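Local coordinates for putative alcohol dehydrogenase (Sinorhizobium meliloti, PDB 4J6F), which probably oxidises alcohols to carbonyl compounds with a nicotinamide cofactor, as a member of the medium-chain dehydrogenase/reductase family, at residues 77-81 / 82-86; 103-106 / 107-110; 285-288 / 289-293; 312-315 / 316-319; 334-337 / 338-342. All blocks are in the same frame, centred on the assembly; numbering follows the deposited sequence.

How the contacts relate
All five contacts are local, between residues a few positions apart, and they differ in backbone setting. Contacts 3 and 5 are stretches of helix with regular i to i+4 bonding; contact 1 is a helix end, contact 4 a strand-to-helix junction, and contact 2 a loop bent at a cis proline. Contacts 1 and 4 are largely buried, the other three only partly. Contacts 1 and 2 touch through Val-80, Leu-104 and Gln-110. Contacts 3 and 4 share an apolar seam at Leu-291 and Leu-313. Contacts 1, 3 and 4 meet the second subunit: 3 and 4 through salt bridges, 1 through a backbone carbonyl and tyrosine packing; contact 5 faces helix 189-201 of its own chain.

Contact 1: residues 77-81 / 82-86; sequences DVWVR and EGAYG
Trp-79 and Tyr-85 pack most closely here, in an edge-to-face pair just where helix 75-82 stops. The indole turns an edge toward the phenol face, with the planes at 80° and the centroids of the five-membered ring and the Tyr-85 ring 5.8 Å apart. At the root of the indole, Trp-79 CB comes within 3.4 Å of Tyr-85 CE2, while Tyr-85 OH lies at the edge of the indole and is hydrogen-bonded to Thr-76. Trp-79 CG stands anti to its carbonyl carbon (chi1 -69°), which sets the indole beside the backbone N. The carbonyl oxygen of Trp-79 accepts a bond of 2.9 Å from Ala-84 N, nearly straight at 167°. A weak bond from Gly-83 N to Val-80 O, an acceptor whose position is less certain, accompanies it; the pattern fits a Schellman motif, with Gly-83, of positive phi, as the C-prime residue.

The Glu-82 side is looser. Its extended chain runs beside Val-78, with OE1 3.6 Å from Val-78 CG1, and OE2 forms a long salt bridge of 3.7 Å to Arg-81 NH2. Guanidinium and carboxylate stand almost perpendicular, and Arg-81 NE is bonded to Gly-43 instead.

Around this helix end, Val-78 and Glu-82 lie against Met-369 of helix 361-370, Val-80 rests on the loop at Trp-97 and Leu-104, and Tyr-85 packs on Tyr-319 of the second subunit.

Contact 2: residues 103-106 / 107-110; sequences TLTF and PRIQ
Arg-108 folds back over Leu-104 and Thr-105 in a loop that bends sharply at a cis peptide bond between Phe-106 and Pro-107, within the GroES-like domain of this dehydrogenase. In the first shell the guanidinium lies against the backbone of residues 103-105. Arg-108 NH1 reaches Thr-103 O in a weak bond of 3.3 Å, bent to 129°, with the oxygen at the guanidinium edge and in its plane. Thr-105 O sits over one face, 3.8 Å from the plane and displaced toward the rim. The aliphatic part is covered by Leu-104, whose CD1 is 3.9 Å from Arg-108 CG, the two side chains meeting at a slant.

This fold-back is set by the torsions: the chain leaves with CG anti to the backbone N (chi1 159°) and then bends twice, at chi2 (77°) and again at chi3, which turns the head toward residues 103-105 instead of away from them. The cis bond lies at the bend, consistent with Thr-105 O coming 3.5 Å from Arg-108 CB.

Stronger direct partners from outside the loop hold the head in place. Arg-108 NE is bonded to the carbonyl of His-156, and NH2 forms a salt bridge with Asp-159, whose carboxylate also takes the backbone N-H of Ile-109. Further out, Leu-104 lies on Val-80 of helix 75-82, and the ring of Phe-106 meets His-42 edge to face. Back at the arginine head, Thr-105 OG1 lies 3.6 Å from Arg-108 NH1.

Contact 3: residues 285-288 / 289-293; sequences PLFN and DLLKI
Phe-287 and Leu-291 meet one turn apart on helix 287-293, the crossover helix of the beta-alpha-beta unit between strands 277-280 and 299-302. Phe-287 has CG anti to the backbone N (chi1 179°), and Leu-291 has CG anti to its carbonyl carbon (chi1 -56°); from these settings the leucine branch comes over one face of the phenyl ring, off toward the rim. Leu-291 CD1 is 3.7 Å from Phe-287 CE2. Both residues also pack on Leu-313 of strand 310-314, and the phenyl ring meets Tyr-300 edge to face. An alanine in place of Leu-291 is likely to leave that ring face and Leu-313 without their shared apolar partner, opening a gap between helix and strand.

Backbone bonds keep the two residues in step, Leu-291 N giving a 3.3 Å bond to Phe-287 O. On a neighbouring flank, Asn-288 and Lys-292 point their polar ends to the second subunit: the amide to the carbonyl of its Glu-88, the ammonium in a salt bridge to its Asp-89. The lysine chain bends at chi3 (59°), and its CD passes 3.9 Å from Asn-288 ND2.

Contact 4: residues 312-315 / 316-319; sequences QLDL and RTMY
Asp-314 and Arg-316 face each other in a side-on grip, NE and NH1 of the guanidinium each meeting one carboxylate oxygen. The two planes are turned 44° apart, so the match is skewed: Arg-316 NE reaches Asp-314 OD1 at 2.8 Å and uses its syn lone pair, whereas NH1 comes to OD2 at 2.9 Å from above the carboxylate plane. The acceptor OD1 carries a second bond, from Arg-316 N at 2.9 Å, which approaches out of the plane on the side opposite NH1. Asp-314 CG stands anti to the backbone N (chi1 -177°), which brings the carboxylate forward over the first turn of the helix. Replacing Asp-314 by an alanine would probably leave the Arg-316 backbone N-H without its cap and its guanidinium without its charge partner in the chain.

The second subunit adds further partners: its Arg-99 forms a salt bridge with Asp-314 OD2 and a hydrogen bond to Thr-317 OG1, and its Pro-91 carbonyl takes Arg-316 NH1. On another flank, Leu-313 CD1 rests 4.3 Å from CG of the selenomethionine Met-318. Tyr-319 N bonds to Leu-315 O at 3.0 Å as the helix starts to repeat.

Together these features describe an aspartate N-cap at the end of a strand, placed where residues 312-314 pair antiparallel with a strand of the second subunit and continue the sheet across the interface with it.

Contact 5: residues 334-337 / 338-342; sequences ADFR and RLVRY
Asp-335 swings its CG anti to the carbonyl carbon (chi1 -62°), while Arg-338 starts with CG anti to the backbone N (chi1 -174°) and bends at chi3 (62°); the two chains thereby run side by side and their charged ends meet. This is an i to i+3 pair on helix 333-344, in the zinc-binding-dehydrogenase family region. Arg-338 NH2 comes to 2.7 Å from Asp-335 OD1 in a salt bridge whose hydrogen bond is weak and strongly bent, with carboxylate and guanidinium planes nearly perpendicular. Both groups have further partners: Arg-338 NH2 also pairs with Glu-196, and Asp-335 OD2 with Arg-197, both of helix 189-201. The two charges therefore link the helices in alternating sequence, and OD2 takes the backbone N-H of Ser-332 as well.

A second pair, one helical turn apart, is apolar. Phe-336 CE2 is 3.5 Å from Val-340 CG2, meeting the ring at a slant, and the ring continues toward Met-135, Cys-189 and His-174. Leu-339 packs on Tyr-192.

The backbone is regular: Val-340 N reaches Phe-336 O at 2.9 Å. On the exposed flank, Arg-341 folds back along the helix instead of extending, and its NH1 lies 3.8 Å from Arg-337 CB and 5.6 Å from the like-charged Arg-337 NH1.

Contact 1: residues 77-81 / 82-86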
loop_
_atom_site.group_PDB
_atom_site.type_symbol
_atom_site.label_atom_id
_atom_site.label_comp_id
_atom_site.label_asym_id
_atom_site.label_seq_id
_atom_site.Cartn_x
_atom_site.Cartn_y
_atom_site.Cartn_z
ATOM N N ASP A 77 -0.618 13.747 21.240
ATOM C CA ASP A 77 -0.217 14.441 22.486
ATOM C C ASP A 77 0.906 13.695 23.179
ATOM O O ASP A 77 1.950 14.262 23.519
ATOM C CB ASP A 77 -1.370 14.463 23.497
ATOM C CG ASP A 77 -2.565 15.298 23.050
ATOM O OD1 ASP A 77 -2.531 15.912 21.954
ATOM O OD2 ASP A 77 -3.550 15.322 23.831
ATOM N N VAL A 78 0.641 12.405 23.390
ATOM C CA VAL A 78 1.471 11.501 24.158
ATOM C C VAL A 78 2.734 11.189 23.376
ATOM O O VAL A 78 3.841 11.383 23.873
ATOM C CB VAL A 78 0.697 10.199 24.483
ATOM C CG1 VAL A 78 1.599 9.151 25.105
ATOM C CG2 VAL A 78 -0.451 10.484 25.424
ATOM N N TRP A 79 2.573 10.728 22.143
ATOM C CA TRP A 79 3.735 10.370 21.337
ATOM C C TRP A 79 4.696 11.522 21.070
ATOM O O TRP A 79 5.909 11.314 21.082
ATOM C CB TRP A 79 3.325 9.668 20.045
ATOM C CG TRP A 79 2.764 8.291 20.299
ATOM C CD1 TRP A 79 3.168 7.375 21.268
ATOM C CD2 TRP A 79 1.718 7.660 19.576
ATOM N NE1 TRP A 79 2.413 6.224 21.181
ATOM C CE2 TRP A 79 1.521 6.372 20.146
ATOM C CE3 TRP A 79 0.925 8.050 18.501
ATOM C CZ2 TRP A 79 0.561 5.483 19.666
ATOM C CZ3 TRP A 79 -0.040 7.161 18.020
ATOM C CH2 TRP A 79 -0.209 5.891 18.601
ATOM N N VAL A 80 4.181 12.731 20.864
ATOM C CA VAL A 80 5.070 13.879 20.704
ATOM C C VAL A 80 5.871 14.093 21.989
ATOM O O VAL A 80 7.070 14.318 21.940
ATOM C CB VAL A 80 4.313 15.157 20.299
ATOM C CG1 VAL A 80 5.169 16.395 20.492
ATOM C CG2 VAL A 80 3.857 15.064 18.856
ATOM N N ARG A 81 5.212 13.990 23.140
ATOM C CA ARG A 81 5.880 14.212 24.414
ATOM C C ARG A 81 6.947 13.162 24.634
ATOM O O ARG A 81 8.066 13.492 25.005
ATOM C CB ARG A 81 4.871 14.187 25.550
ATOM C CG ARG A 81 5.415 14.565 26.918
ATOM C CD ARG A 81 4.445 14.105 27.992
ATOM N NE ARG A 81 4.633 12.677 28.217
ATOM C CZ ARG A 81 3.659 11.795 28.422
ATOM N NH1 ARG A 81 2.393 12.174 28.444
ATOM N NH2 ARG A 81 3.961 10.516 28.608
ATOM N N GLU A 82 6.614 11.897 24.387
ATOM C CA GLU A 82 7.592 10.804 24.521
ATOM C C GLU A 82 8.685 10.826 23.449
ATOM O O GLU A 82 9.758 10.282 23.669
ATOM C CB GLU A 82 6.898 9.445 24.524
ATOM C CG GLU A 82 5.822 9.349 25.584
ATOM C CD GLU A 82 5.159 7.987 25.657
ATOM O OE1 GLU A 82 4.761 7.458 24.601
ATOM O OE2 GLU A 82 5.028 7.450 26.780
ATOM N N GLY A 83 8.420 11.464 22.304
ATOM C CA GLY A 83 9.337 11.434 21.165
ATOM C C GLY A 83 9.298 10.053 20.532
ATOM O O GLY A 83 10.300 9.541 20.020
ATOM N N ALA A 84 8.122 9.447 20.545
ATOM C CA ALA A 84 8.004 8.055 20.196
ATOM C C ALA A 84 7.770 7.763 18.718
ATOM O O ALA A 84 7.230 6.707 18.391
ATOM C CB ALA A 84 6.906 7.430 21.021
ATOM N N TYR A 85 8.170 8.660 17.818
ATOM C CA TYR A 85 7.921 8.420 16.385
ATOM C C TYR A 85 9.081 7.732 15.698
ATOM O O TYR A 85 8.931 7.197 14.598
ATOM C CB TYR A 85 7.510 9.699 15.648
ATOM C CG TYR A 85 6.117 10.129 16.016
ATOM C CD1 TYR A 85 5.004 9.576 15.376
ATOM C CD2 TYR A 85 5.896 11.062 17.032
ATOM C CE1 TYR A 85 3.716 9.955 15.726
ATOM C CE2 TYR A 85 4.609 11.444 17.382
ATOM C CZ TYR A 85 3.529 10.883 16.728
ATOM O OH TYR A 85 2.256 11.257 17.076
ATOM N N GLY A 86 10.230 7.731 16.366
ATOM C CA GLY A 86 11.439 7.139 15.810
ATOM C C GLY A 86 11.888 7.843 14.543
ATOM O O GLY A 86 11.262 8.818 14.087
#

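Contact 2: residues 103-106 / 107-110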
loop_
_atom_site.group_PDB
_atom_site.type_symbol
_atom_site.label_atom_id
_atom_site.label_comp_id
_atom_site.label_asym_id
_atom_site.label_seq_id
_atom_site.Cartn_x
_atom_site.Cartn_y
_atom_site.Cartn_z
ATOM N N THR A 103 9.656 21.536 13.702
ATOM C CA THR A 103 9.040 22.805 14.080
ATOM C C THR A 103 8.579 22.801 15.548
ATOM O O THR A 103 8.013 23.782 16.051
ATOM C CB THR A 103 7.825 23.112 13.184
ATOM O OG1 THR A 103 6.927 22.000 13.221
ATOM C CG2 THR A 103 8.248 23.392 11.749
ATOM N N LEU A 104 8.803 21.685 16.228
ATOM C CA LEU A 104 8.585 21.623 17.664
ATOM C C LEU A 104 9.667 22.412 18.418
ATOM O O LEU A 104 10.857 22.129 18.292
ATOM C CB LEU A 104 8.549 20.167 18.131
ATOM C CG LEU A 104 8.221 19.957 19.613
ATOM C CD1 LEU A 104 6.890 20.593 19.991
ATOM C CD2 LEU A 104 8.216 18.480 19.976
ATOM N N THR A 105 9.243 23.415 19.181
ATOM C CA THR A 105 10.149 24.147 20.070
ATOM C C THR A 105 9.598 24.191 21.512
ATOM O O THR A 105 8.388 24.299 21.724
ATOM C CB THR A 105 10.423 25.586 19.567
ATOM O OG1 THR A 105 9.213 26.348 19.601
ATOM C CG2 THR A 105 10.977 25.590 18.153
ATOM N N PHE A 106 10.484 24.116 22.501
ATOM C CA PHE A 106 10.058 24.080 23.901
ATOM C C PHE A 106 10.200 25.422 24.577
ATOM O O PHE A 106 11.175 26.114 24.342
ATOM C CB PHE A 106 10.811 22.997 24.662
ATOM C CG PHE A 106 10.656 21.633 24.053
ATOM C CD1 PHE A 106 9.425 20.980 24.082
ATOM C CD2 PHE A 106 11.733 21.011 23.424
ATOM C CE1 PHE A 106 9.274 19.720 23.511
ATOM C CE2 PHE A 106 11.587 19.752 22.849
ATOM C CZ PHE A 106 10.355 19.103 22.896
ATOM N N PRO A 107 9.218 25.809 25.415
ATOM C CA PRO A 107 7.996 25.076 25.777
ATOM C C PRO A 107 6.924 25.130 24.692
ATOM O O PRO A 107 6.896 26.071 23.916
ATOM C CB PRO A 107 7.510 25.814 27.025
ATOM C CG PRO A 107 7.969 27.204 26.814
ATOM C CD PRO A 107 9.288 27.113 26.100
ATOM N N ARG A 108 6.059 24.126 24.651
ATOM C CA ARG A 108 4.975 24.073 23.667
ATOM C C ARG A 108 3.664 23.763 24.358
ATOM O O ARG A 108 3.588 22.844 25.162
ATOM C CB ARG A 108 5.265 23.013 22.583
ATOM C CG ARG A 108 4.046 22.507 21.811
ATOM C CD ARG A 108 3.538 23.474 20.738
ATOM N NE ARG A 108 4.525 23.676 19.681
ATOM C CZ ARG A 108 5.229 24.792 19.507
ATOM N NH1 ARG A 108 6.117 24.869 18.523
ATOM N NH2 ARG A 108 5.036 25.833 20.306
ATOM N N ILE A 109 2.640 24.542 24.054
ATOM C CA ILE A 109 1.306 24.183 24.476
ATOM C C ILE A 109 0.750 23.204 23.447
ATOM O O ILE A 109 0.596 23.552 22.270
ATOM C CB ILE A 109 0.377 25.415 24.554
ATOM C CG1 ILE A 109 0.910 26.415 25.579
ATOM C CG2 ILE A 109 -1.056 24.981 24.886
ATOM C CD1 ILE A 109 0.403 27.827 25.401
ATOM N N GLN A 110 0.446 21.990 23.887
ATOM C CA GLN A 110 -0.171 20.989 23.006
ATOM C C GLN A 110 -1.715 21.172 22.935
ATOM O O GLN A 110 -2.269 22.156 23.456
ATOM C CB GLN A 110 0.205 19.572 23.469
ATOM C CG GLN A 110 1.692 19.366 23.724
ATOM C CD GLN A 110 2.046 17.928 24.018
ATOM O OE1 GLN A 110 2.302 17.574 25.168
ATOM N NE2 GLN A 110 2.060 17.079 22.979
#

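Contact 3: residues 285-288 / 289-293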
loop_
_atom_site.group_PDB
_atom_site.type_symbol
_atom_site.label_atom_id
_atom_site.label_comp_id
_atom_site.label_asym_id
_atom_site.label_seq_id
_atom_site.Cartn_x
_atom_site.Cartn_y
_atom_site.Cartn_z
ATOM N N PRO A 285 1.401 -7.315 16.859
ATOM C CA PRO A 285 1.267 -8.750 16.606
ATOM C C PRO A 285 -0.021 -9.097 15.826
ATOM O O PRO A 285 -0.181 -10.224 15.375
ATOM C CB PRO A 285 1.246 -9.345 18.013
ATOM C CG PRO A 285 0.665 -8.260 18.880
ATOM C CD PRO A 285 0.886 -6.934 18.191
ATOM N N LEU A 286 -0.915 -8.128 15.654
ATOM C CA LEU A 286 -2.143 -8.331 14.885
ATOM C C LEU A 286 -1.964 -8.195 13.351
ATOM O O LEU A 286 -2.794 -8.670 12.573
ATOM C CB LEU A 286 -3.194 -7.331 15.366
ATOM C CG LEU A 286 -4.563 -7.838 15.807
ATOM C CD1 LEU A 286 -4.433 -8.659 17.088
ATOM C CD2 LEU A 286 -5.476 -6.639 16.021
ATOM N N PHE A 287 -0.876 -7.556 12.932
ATOM C CA PHE A 287 -0.721 -7.078 11.561
ATOM C C PHE A 287 -0.831 -8.162 10.511
ATOM O O PHE A 287 -1.587 -8.034 9.550
ATOM C CB PHE A 287 0.621 -6.364 11.406
ATOM C CG PHE A 287 0.876 -5.856 10.023
ATOM C CD1 PHE A 287 0.195 -4.744 9.542
ATOM C CD2 PHE A 287 1.792 -6.486 9.201
ATOM C CE1 PHE A 287 0.423 -4.272 8.260
ATOM C CE2 PHE A 287 2.030 -6.020 7.920
ATOM C CZ PHE A 287 1.341 -4.913 7.444
ATOM N N ASN A 288 -0.063 -9.229 10.692
ATOM C CA ASN A 288 -0.073 -10.323 9.743
ATOM C C ASN A 288 -1.450 -10.970 9.633
ATOM O O ASN A 288 -1.872 -11.372 8.546
ATOM C CB ASN A 288 0.981 -11.371 10.086
ATOM C CG ASN A 288 1.080 -12.457 9.022
ATOM O OD1 ASN A 288 1.410 -12.176 7.866
ATOM N ND2 ASN A 288 0.773 -13.702 9.401
ATOM N N ASP A 289 -2.157 -11.062 10.750
ATOM C CA ASP A 289 -3.471 -11.685 10.742
ATOM C C ASP A 289 -4.465 -10.878 9.926
ATOM O O ASP A 289 -5.303 -11.443 9.220
ATOM C CB ASP A 289 -3.982 -11.903 12.166
ATOM C CG ASP A 289 -3.419 -13.158 12.796
ATOM O OD1 ASP A 289 -2.732 -13.948 12.101
ATOM O OD2 ASP A 289 -3.677 -13.369 13.993
ATOM N N LEU A 290 -4.360 -9.557 10.023
ATOM C CA LEU A 290 -5.230 -8.679 9.278
ATOM C C LEU A 290 -5.042 -8.870 7.768
ATOM O O LEU A 290 -6.024 -8.926 7.021
ATOM C CB LEU A 290 -4.963 -7.245 9.675
ATOM C CG LEU A 290 -5.373 -6.921 11.096
ATOM C CD1 LEU A 290 -4.806 -5.565 11.461
ATOM C CD2 LEU A 290 -6.884 -6.931 11.235
ATOM N N LEU A 291 -3.784 -8.982 7.330
ATOM C CA LEU A 291 -3.474 -9.284 5.928
ATOM C C LEU A 291 -4.019 -10.641 5.496
ATOM O O LEU A 291 -4.353 -10.826 4.324
ATOM C CB LEU A 291 -1.970 -9.233 5.655
ATOM C CG LEU A 291 -1.159 -7.966 5.966
ATOM C CD1 LEU A 291 0.271 -8.162 5.477
ATOM C CD2 LEU A 291 -1.766 -6.700 5.369
ATOM N N LYS A 292 -4.106 -11.584 6.432
ATOM C CA LYS A 292 -4.689 -12.895 6.139
ATOM C C LYS A 292 -6.197 -12.794 5.903
ATOM O O LYS A 292 -6.728 -13.389 4.964
ATOM C CB LYS A 292 -4.397 -13.882 7.266
ATOM C CG LYS A 292 -2.938 -14.291 7.394
ATOM C CD LYS A 292 -2.731 -15.225 8.587
ATOM C CE LYS A 292 -3.573 -16.493 8.475
ATOM N NZ LYS A 292 -3.831 -17.128 9.793
ATOM N N ILE A 293 -6.865 -12.030 6.767
ATOM C CA ILE A 293 -8.320 -11.849 6.760
ATOM C C ILE A 293 -8.796 -11.061 5.540
ATOM O O ILE A 293 -9.830 -11.366 4.956
ATOM C CB ILE A 293 -8.766 -11.142 8.055
ATOM C CG1 ILE A 293 -8.694 -12.117 9.234
ATOM C CG2 ILE A 293 -10.166 -10.563 7.921
ATOM C CD1 ILE A 293 -8.489 -11.464 10.589
#

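Contact 4: residues 312-315 / 316-319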
loop_
_atom_site.group_PDB
_atom_site.type_symbol
_atom_site.label_atom_id
_atom_site.label_comp_id
_atom_site.label_asym_id
_atom_site.label_seq_id
_atom_site.Cartn_x
_atom_site.Cartn_y
_atom_site.Cartn_z
ATOM N N GLN A 312 6.500 -7.241 10.822
ATOM C CA GLN A 312 7.108 -8.117 9.848
ATOM C C GLN A 312 6.129 -8.227 8.689
ATOM O O GLN A 312 4.991 -8.641 8.888
ATOM C CB GLN A 312 7.388 -9.482 10.479
ATOM C CG GLN A 312 7.698 -10.568 9.465
ATOM C CD GLN A 312 8.359 -11.790 10.077
ATOM O OE1 GLN A 312 7.772 -12.872 10.112
ATOM N NE2 GLN A 312 9.590 -11.625 10.556
ATOM N N LEU A 313 6.552 -7.828 7.493
ATOM C CA LEU A 313 5.687 -7.918 6.316
ATOM C C LEU A 313 6.228 -8.934 5.331
ATOM O O LEU A 313 7.380 -8.829 4.886
ATOM C CB LEU A 313 5.542 -6.560 5.634
ATOM C CG LEU A 313 4.926 -6.520 4.228
ATOM C CD1 LEU A 313 3.482 -7.004 4.162
ATOM C CD2 LEU A 313 5.015 -5.116 3.645
ATOM N N ASP A 314 5.413 -9.931 5.007
ATOM C CA ASP A 314 5.801 -10.899 3.995
ATOM C C ASP A 314 5.298 -10.359 2.673
ATOM O O ASP A 314 4.123 -10.529 2.311
ATOM C CB ASP A 314 5.203 -12.280 4.269
ATOM C CG ASP A 314 5.656 -13.349 3.251
ATOM O OD1 ASP A 314 6.188 -13.015 2.158
ATOM O OD2 ASP A 314 5.466 -14.549 3.555
ATOM N N LEU A 315 6.196 -9.704 1.953
ATOM C CA LEU A 315 5.870 -9.136 0.663
ATOM C C LEU A 315 5.024 -10.057 -0.199
ATOM O O LEU A 315 4.184 -9.572 -0.961
ATOM C CB LEU A 315 7.142 -8.736 -0.083
ATOM C CG LEU A 315 7.776 -7.444 0.422
ATOM C CD1 LEU A 315 8.816 -6.977 -0.574
ATOM C CD2 LEU A 315 6.722 -6.373 0.626
ATOM N N ARG A 316 5.240 -11.371 -0.070
ATOM C CA ARG A 316 4.570 -12.357 -0.931
ATOM C C ARG A 316 3.086 -12.360 -0.692
ATOM O O ARG A 316 2.310 -12.411 -1.655
ATOM C CB ARG A 316 5.146 -13.758 -0.769
ATOM C CG ARG A 316 6.556 -13.872 -1.322
ATOM C CD ARG A 316 7.288 -15.091 -0.797
ATOM N NE ARG A 316 7.272 -15.163 0.656
ATOM C CZ ARG A 316 7.912 -16.075 1.383
ATOM N NH1 ARG A 316 7.795 -16.054 2.697
ATOM N NH2 ARG A 316 8.659 -17.009 0.817
ATOM N N THR A 317 2.705 -12.256 0.584
ATOM C CA THR A 317 1.304 -12.151 0.987
ATOM C C THR A 317 0.677 -10.920 0.330
ATOM O O THR A 317 -0.452 -10.980 -0.152
ATOM C CB THR A 317 1.159 -12.076 2.519
ATOM O OG1 THR A 317 1.803 -13.199 3.120
ATOM C CG2 THR A 317 -0.281 -12.089 2.936
HETATM N N MSE A 318 1.428 -9.829 0.287
HETATM C CA MSE A 318 0.984 -8.602 -0.335
HETATM C C MSE A 318 0.738 -8.745 -1.802
HETATM O O MSE A 318 -0.237 -8.170 -2.282
HETATM C CB MSE A 318 2.067 -7.552 -0.156
HETATM C CG MSE A 318 1.487 -6.265 0.406
HETATM SE SE MSE A 318 2.585 -4.710 -0.048
HETATM C CE MSE A 318 1.160 -3.435 0.313
ATOM N N TYR A 319 1.580 -9.469 -2.527
ATOM C CA TYR A 319 1.482 -9.498 -3.972
ATOM C C TYR A 319 0.761 -10.714 -4.494
ATOM O O TYR A 319 0.195 -10.674 -5.588
ATOM C CB TYR A 319 2.845 -9.255 -4.667
ATOM C CG TYR A 319 3.843 -10.401 -4.681
ATOM C CD1 TYR A 319 3.618 -11.546 -5.462
ATOM C CD2 TYR A 319 5.037 -10.326 -3.962
ATOM C CE1 TYR A 319 4.527 -12.595 -5.500
ATOM C CE2 TYR A 319 5.957 -11.372 -3.998
ATOM C CZ TYR A 319 5.696 -12.507 -4.772
ATOM O OH TYR A 319 6.591 -13.561 -4.832
#

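Contact 5: residues 334-337 / 338-342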
loop_
_atom_site.group_PDB
_atom_site.type_symbol
_atom_site.label_atom_id
_atom_site.label_comp_id
_atom_site.label_asym_id
_atom_site.label_seq_id
_atom_site.Cartn_x
_atom_site.Cartn_y
_atom_site.Cartn_z
ATOM N N ALA A 334 -10.699 19.523 1.891
ATOM C CA ALA A 334 -11.993 18.990 1.456
ATOM C C ALA A 334 -12.485 17.994 2.476
ATOM O O ALA A 334 -13.671 17.969 2.795
ATOM C CB ALA A 334 -11.896 18.343 0.082
ATOM N N ASP A 335 -11.561 17.186 2.995
ATOM C CA ASP A 335 -11.882 16.237 4.047
ATOM C C ASP A 335 -12.455 16.980 5.247
ATOM O O ASP A 335 -13.489 16.586 5.781
ATOM C CB ASP A 335 -10.658 15.397 4.422
ATOM C CG ASP A 335 -10.153 14.549 3.256
ATOM O OD1 ASP A 335 -10.992 14.066 2.468
ATOM O OD2 ASP A 335 -8.921 14.367 3.108
ATOM N N PHE A 336 -11.819 18.081 5.637
ATOM C CA PHE A 336 -12.303 18.861 6.768
ATOM C C PHE A 336 -13.698 19.440 6.528
ATOM O O PHE A 336 -14.534 19.457 7.438
ATOM C CB PHE A 336 -11.334 19.975 7.144
ATOM C CG PHE A 336 -11.719 20.689 8.409
ATOM C CD1 PHE A 336 -11.364 20.169 9.653
ATOM C CD2 PHE A 336 -12.463 21.865 8.368
ATOM C CE1 PHE A 336 -11.726 20.814 10.823
ATOM C CE2 PHE A 336 -12.828 22.512 9.538
ATOM C CZ PHE A 336 -12.465 21.985 10.766
ATOM N N ARG A 337 -13.952 19.922 5.315
ATOM C CA ARG A 337 -15.253 20.492 4.995
ATOM C C ARG A 337 -16.338 19.434 5.161
ATOM O O ARG A 337 -17.376 19.686 5.785
ATOM C CB ARG A 337 -15.253 21.091 3.598
ATOM C CG ARG A 337 -14.873 22.563 3.569
ATOM C CD ARG A 337 -14.907 23.095 2.136
ATOM N NE ARG A 337 -13.565 23.248 1.561
ATOM C CZ ARG A 337 -13.072 22.522 0.558
ATOM N NH1 ARG A 337 -13.805 21.575 -0.017
ATOM N NH2 ARG A 337 -11.842 22.752 0.115
ATOM N N ARG A 338 -16.057 18.241 4.639
ATOM C CA ARG A 338 -16.970 17.113 4.722
ATOM C C ARG A 338 -17.237 16.779 6.172
ATOM O O ARG A 338 -18.361 16.445 6.541
ATOM C CB ARG A 338 -16.393 15.892 4.007
ATOM C CG ARG A 338 -17.356 14.714 3.919
ATOM C CD ARG A 338 -17.073 13.872 2.683
ATOM N NE ARG A 338 -15.726 13.301 2.722
ATOM C CZ ARG A 338 -14.682 13.714 1.997
ATOM N NH1 ARG A 338 -14.792 14.711 1.127
ATOM N NH2 ARG A 338 -13.511 13.118 2.152
ATOM N N LEU A 339 -16.204 16.870 6.999
ATOM C CA LEU A 339 -16.361 16.596 8.419
ATOM C C LEU A 339 -17.302 17.620 9.053
ATOM O O LEU A 339 -18.269 17.245 9.724
ATOM C CB LEU A 339 -15.005 16.572 9.114
ATOM C CG LEU A 339 -14.960 16.526 10.631
ATOM C CD1 LEU A 339 -15.744 15.319 11.116
ATOM C CD2 LEU A 339 -13.511 16.457 11.074
ATOM N N VAL A 340 -17.037 18.905 8.813
ATOM C CA VAL A 340 -17.956 19.954 9.261
ATOM C C VAL A 340 -19.381 19.596 8.816
ATOM O O VAL A 340 -20.302 19.556 9.639
ATOM C CB VAL A 340 -17.531 21.368 8.778
ATOM C CG1 VAL A 340 -18.608 22.409 9.073
ATOM C CG2 VAL A 340 -16.232 21.781 9.450
ATOM N N ARG A 341 -19.539 19.295 7.530
ATOM C CA ARG A 341 -20.826 18.931 6.965
ATOM C C ARG A 341 -21.484 17.764 7.724
ATOM O O ARG A 341 -22.681 17.813 8.032
ATOM C CB ARG A 341 -20.647 18.601 5.487
ATOM C CG ARG A 341 -21.705 19.170 4.560
ATOM C CD ARG A 341 -21.125 19.488 3.185
ATOM N NE ARG A 341 -20.424 18.352 2.558
ATOM C CZ ARG A 341 -19.157 18.381 2.133
ATOM N NH1 ARG A 341 -18.429 19.490 2.252
ATOM N NH2 ARG A 341 -18.616 17.301 1.585
ATOM N N TYR A 342 -20.697 16.736 8.053
ATOM C CA TYR A 342 -21.203 15.571 8.790
ATOM C C TYR A 342 -21.728 15.948 10.169
ATOM O O TYR A 342 -22.825 15.527 10.578
ATOM C CB TYR A 342 -20.113 14.515 8.974
ATOM C CG TYR A 342 -19.871 13.584 7.805
ATOM C CD1 TYR A 342 -20.830 13.395 6.809
ATOM C CD2 TYR A 342 -18.682 12.859 7.718
ATOM C CE1 TYR A 342 -20.598 12.533 5.743
ATOM C CE2 TYR A 342 -18.443 11.987 6.661
ATOM C CZ TYR A 342 -19.405 11.830 5.679
ATOM O OH TYR A 342 -19.169 10.969 4.645
#